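PDB 4XXL: cytochrome c class I from Sideroxydans lithotrophicus, which binds a covalently attached heme c and probably serves as a small electron-shuttling cytochrome in lithoautotrophic growth. Local coordinates for residues His77-Gly82 with Glu105-Leu110. Numbering follows the deposited sequence. Where two conformers were deposited one is given.
With HEC (heme c), chain B.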
loop_
_atom_site.group_PDB
_atom_site.type_symbol
_atom_site.label_atom_id
_atom_site.label_comp_id
_atom_site.label_asym_id
_atom_site.label_seq_id
_atom_site.Cartn_x
_atom_site.Cartn_y
_atom_site.Cartn_z
ATOM N N HIS A 77 -4.974 7.168 3.872
ATOM C CA HIS A 77 -4.739 8.468 3.289
ATOM C C HIS A 77 -3.782 8.416 2.115
ATOM O O HIS A 77 -4.064 8.938 1.042
ATOM C CB HIS A 77 -4.253 9.460 4.345
ATOM C CG HIS A 77 -3.875 10.766 3.772
ATOM N ND1 HIS A 77 -4.795 11.750 3.481
ATOM C CD2 HIS A 77 -2.675 11.246 3.382
ATOM C CE1 HIS A 77 -4.170 12.792 2.961
ATOM N NE2 HIS A 77 -2.882 12.511 2.887
ATOM N N HIS A 78 -2.686 7.725 2.289
ATOM C CA HIS A 78 -1.679 7.677 1.241
ATOM C C HIS A 78 -2.222 7.096 -0.067
ATOM O O HIS A 78 -1.857 7.564 -1.134
ATOM C CB HIS A 78 -0.516 6.787 1.683
ATOM C CG HIS A 78 0.489 6.555 0.605
ATOM N ND1 HIS A 78 0.528 5.427 -0.176
ATOM C CD2 HIS A 78 1.472 7.367 0.146
ATOM C CE1 HIS A 78 1.491 5.555 -1.059
ATOM N NE2 HIS A 78 2.108 6.691 -0.849
ATOM N N VAL A 79 -3.049 6.059 0.012
ATOM C CA VAL A 79 -3.565 5.426 -1.213
ATOM C C VAL A 79 -4.796 6.061 -1.860
ATOM O O VAL A 79 -5.245 5.631 -2.950
ATOM C CB VAL A 79 -3.764 3.950 -0.933
ATOM C CG1 VAL A 79 -5.034 3.642 -0.157
ATOM C CG2 VAL A 79 -3.602 3.110 -2.198
ATOM N N THR A 80 -5.354 7.040 -1.163
ATOM C CA THR A 80 -6.571 7.737 -1.611
ATOM C C THR A 80 -6.361 9.221 -1.852
ATOM O O THR A 80 -7.349 9.945 -2.004
ATOM C CB THR A 80 -7.753 7.512 -0.609
ATOM O OG1 THR A 80 -7.408 8.080 0.641
ATOM C CG2 THR A 80 -8.170 6.031 -0.477
ATOM N N SER A 81 -5.124 9.730 -1.831
ATOM C CA SER A 81 -4.852 11.183 -2.035
ATOM C C SER A 81 -4.055 11.593 -3.275
ATOM O O SER A 81 -4.136 12.743 -3.681
ATOM C CB SER A 81 -4.121 11.780 -0.843
ATOM O OG SER A 81 -2.949 11.059 -0.563
ATOM N N GLY A 82 -3.257 10.704 -3.843
ATOM C CA GLY A 82 -2.400 11.102 -4.971
ATOM C C GLY A 82 -1.341 12.091 -4.703
ATOM O O GLY A 82 -1.054 12.967 -5.582
ATOM N N GLU A 105 -14.253 -0.581 2.826
ATOM C CA GLU A 105 -13.890 -1.824 3.502
ATOM C C GLU A 105 -12.759 -2.554 2.780
ATOM O O GLU A 105 -11.832 -3.057 3.462
ATOM C CB GLU A 105 -15.156 -2.709 3.670
ATOM C CG GLU A 105 -14.962 -4.061 4.330
ATOM C CD GLU A 105 -14.137 -5.056 3.517
ATOM O OE1 GLU A 105 -14.200 -5.033 2.255
ATOM O OE2 GLU A 105 -13.431 -5.891 4.154
ATOM N N ALA A 106 -12.818 -2.586 1.450
ATOM C CA ALA A 106 -11.727 -3.278 0.722
ATOM C C ALA A 106 -10.376 -2.555 0.870
ATOM O O ALA A 106 -9.340 -3.176 1.046
ATOM C CB ALA A 106 -12.142 -3.463 -0.724
ATOM N N ILE A 107 -10.426 -1.252 0.874
ATOM C CA ILE A 107 -9.193 -0.438 0.950
ATOM C C ILE A 107 -8.587 -0.661 2.342
ATOM O O ILE A 107 -7.378 -0.907 2.490
ATOM C CB ILE A 107 -9.488 1.008 0.668
ATOM C CG1 ILE A 107 -9.747 1.208 -0.815
ATOM C CG2 ILE A 107 -8.322 1.895 1.067
ATOM C CD1 ILE A 107 -10.392 2.520 -1.209
ATOM N N LYS A 108 -9.426 -0.621 3.373
ATOM C CA LYS A 108 -8.984 -0.869 4.766
ATOM C C LYS A 108 -8.336 -2.263 4.891
ATOM O O LYS A 108 -7.339 -2.468 5.549
ATOM C CB LYS A 108 -10.159 -0.724 5.767
ATOM C CG LYS A 108 -9.756 -0.894 7.218
ATOM C CD LYS A 108 -10.931 -0.698 8.181
ATOM C CE LYS A 108 -10.585 -0.883 9.644
ATOM N NZ LYS A 108 -9.927 -2.203 9.920
ATOM N N ASN A 109 -8.991 -3.258 4.307
ATOM C CA ASN A 109 -8.467 -4.607 4.384
ATOM C C ASN A 109 -7.118 -4.730 3.673
ATOM O O ASN A 109 -6.175 -5.386 4.183
ATOM C CB ASN A 109 -9.478 -5.583 3.763
ATOM C CG ASN A 109 -9.002 -6.992 3.808
ATOM O OD1 ASN A 109 -8.892 -7.569 4.871
ATOM N ND2 ASN A 109 -8.677 -7.537 2.652
ATOM N N LEU A 110 -6.957 -4.036 2.567
ATOM C CA LEU A 110 -5.661 -4.062 1.883
ATOM C C LEU A 110 -4.537 -3.372 2.729
ATOM O O LEU A 110 -3.451 -3.937 2.877
ATOM C CB LEU A 110 -5.720 -3.366 0.546
ATOM C CG LEU A 110 -4.391 -3.123 -0.174
ATOM C CD1 LEU A 110 -3.589 -4.384 -0.425
ATOM C CD2 LEU A 110 -4.690 -2.489 -1.509
HETATM FE FE HEC B . 2.916 2.586 -4.094
HETATM C CHA HEC B . 4.927 4.141 -1.720
HETATM C CHB HEC B . 0.998 1.195 -1.582
HETATM C CHC HEC B . 0.645 1.480 -6.449
HETATM C CHD HEC B . 5.098 3.388 -6.533
HETATM N NA HEC B . 2.950 2.717 -2.037
HETATM C C1A HEC B . 3.890 3.326 -1.287
HETATM C C2A HEC B . 3.612 3.014 0.069
HETATM C C3A HEC B . 2.525 2.172 0.076
HETATM C C4A HEC B . 2.109 1.978 -1.270
HETATM C CMA HEC B . 1.870 1.511 1.249
HETATM C CAA HEC B . 4.436 3.548 1.240
HETATM C CBA HEC B . 3.888 4.893 1.661
HETATM C CGA HEC B . 4.545 5.465 2.905
HETATM O O1A HEC B . 5.633 5.014 3.293
HETATM O O2A HEC B . 3.895 6.315 3.601
HETATM N NB HEC B . 1.183 1.540 -4.047
HETATM C C1B HEC B . 0.565 1.065 -2.913
HETATM C C2B HEC B . -0.642 0.397 -3.282
HETATM C C3B HEC B . -0.792 0.464 -4.615
HETATM C C4B HEC B . 0.354 1.208 -5.121
HETATM C CMB HEC B . -1.592 -0.235 -2.305
HETATM C CAB HEC B . -1.913 0.040 -5.480
HETATM C CBB HEC B . -3.090 0.745 -5.138
HETATM N NC HEC B . 2.919 2.435 -6.164
HETATM C C1C HEC B . 1.848 1.977 -6.861
HETATM C C2C HEC B . 2.288 1.968 -8.200
HETATM C C3C HEC B . 3.591 2.417 -8.293
HETATM C C4C HEC B . 3.937 2.753 -6.950
HETATM C CMC HEC B . 1.445 1.434 -9.298
HETATM C CAC HEC B . 4.451 2.518 -9.544
HETATM C CBC HEC B . 3.965 3.230 -10.647
HETATM N ND HEC B . 4.579 3.597 -4.115
HETATM C C1D HEC B . 5.387 3.809 -5.212
HETATM C C2D HEC B . 6.580 4.620 -4.859
HETATM C C3D HEC B . 6.500 4.809 -3.550
HETATM C C4D HEC B . 5.278 4.141 -3.063
HETATM C CMD HEC B . 7.635 5.061 -5.799
HETATM C CAD HEC B . 7.518 5.538 -2.654
HETATM C CBD HEC B . 7.181 6.995 -2.536
HETATM C CGD HEC B . 8.136 7.830 -1.676
HETATM O O1D HEC B . 8.885 7.323 -0.786
HETATM O O2D HEC B . 8.102 9.081 -1.827
#
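His-77 O accepts a hydrogen bond from Thr-80 N. In one of the two conformers of Ser-81, OG also donates to His-77 O (2.9 Å), lying 38° out of the carbonyl plane. In that conformer the two donors grip the oxygen from opposite faces of its plane. These bonds close the backbone near the C-terminal end of helix 71-81; Gly-82, with positive phi, no longer has helical angles.

Beside this turn, Val-79 meets Ile-107 of helix 104-115. Val-79 CG1 touches Ile-107 CG2 at 3.9 Å, the two side chains crossing at a slant. Thr-80 CG2 adds a looser contact, 4.2 Å from Ile-107 CD1. No hydrogen bond joins the two helices here, and Ile-98 packs on both Val-79 and Ile-107.

The two branches of Val-79 divide the work. Val-79 CG2, anti to the backbone N, lies 3.8 Å from heme CBB, while CG1 serves Ile-107. From the other helix, Leu-110 CD2 comes within 3.9 Å of heme CMB.

His-78 turns its ring to the heme, with CG anti to the backbone N (chi1 173°). His-78 CE1, a corner of the ring, comes 3.3 Å from heme C1A. Propionate carbon CBA sits over the centre of one ring face, and the ring also meets that of His-95, an axial ligand of the iron. Replacing His-78 by an alanine would probably open a gap beside the porphyrin, take away the ring under propionate carbon CBA and leave the His-95 ring without this neighbour.

Together these residues form part of the heme pocket of a class I cytochrome c, where helices pack around a covalently bound heme.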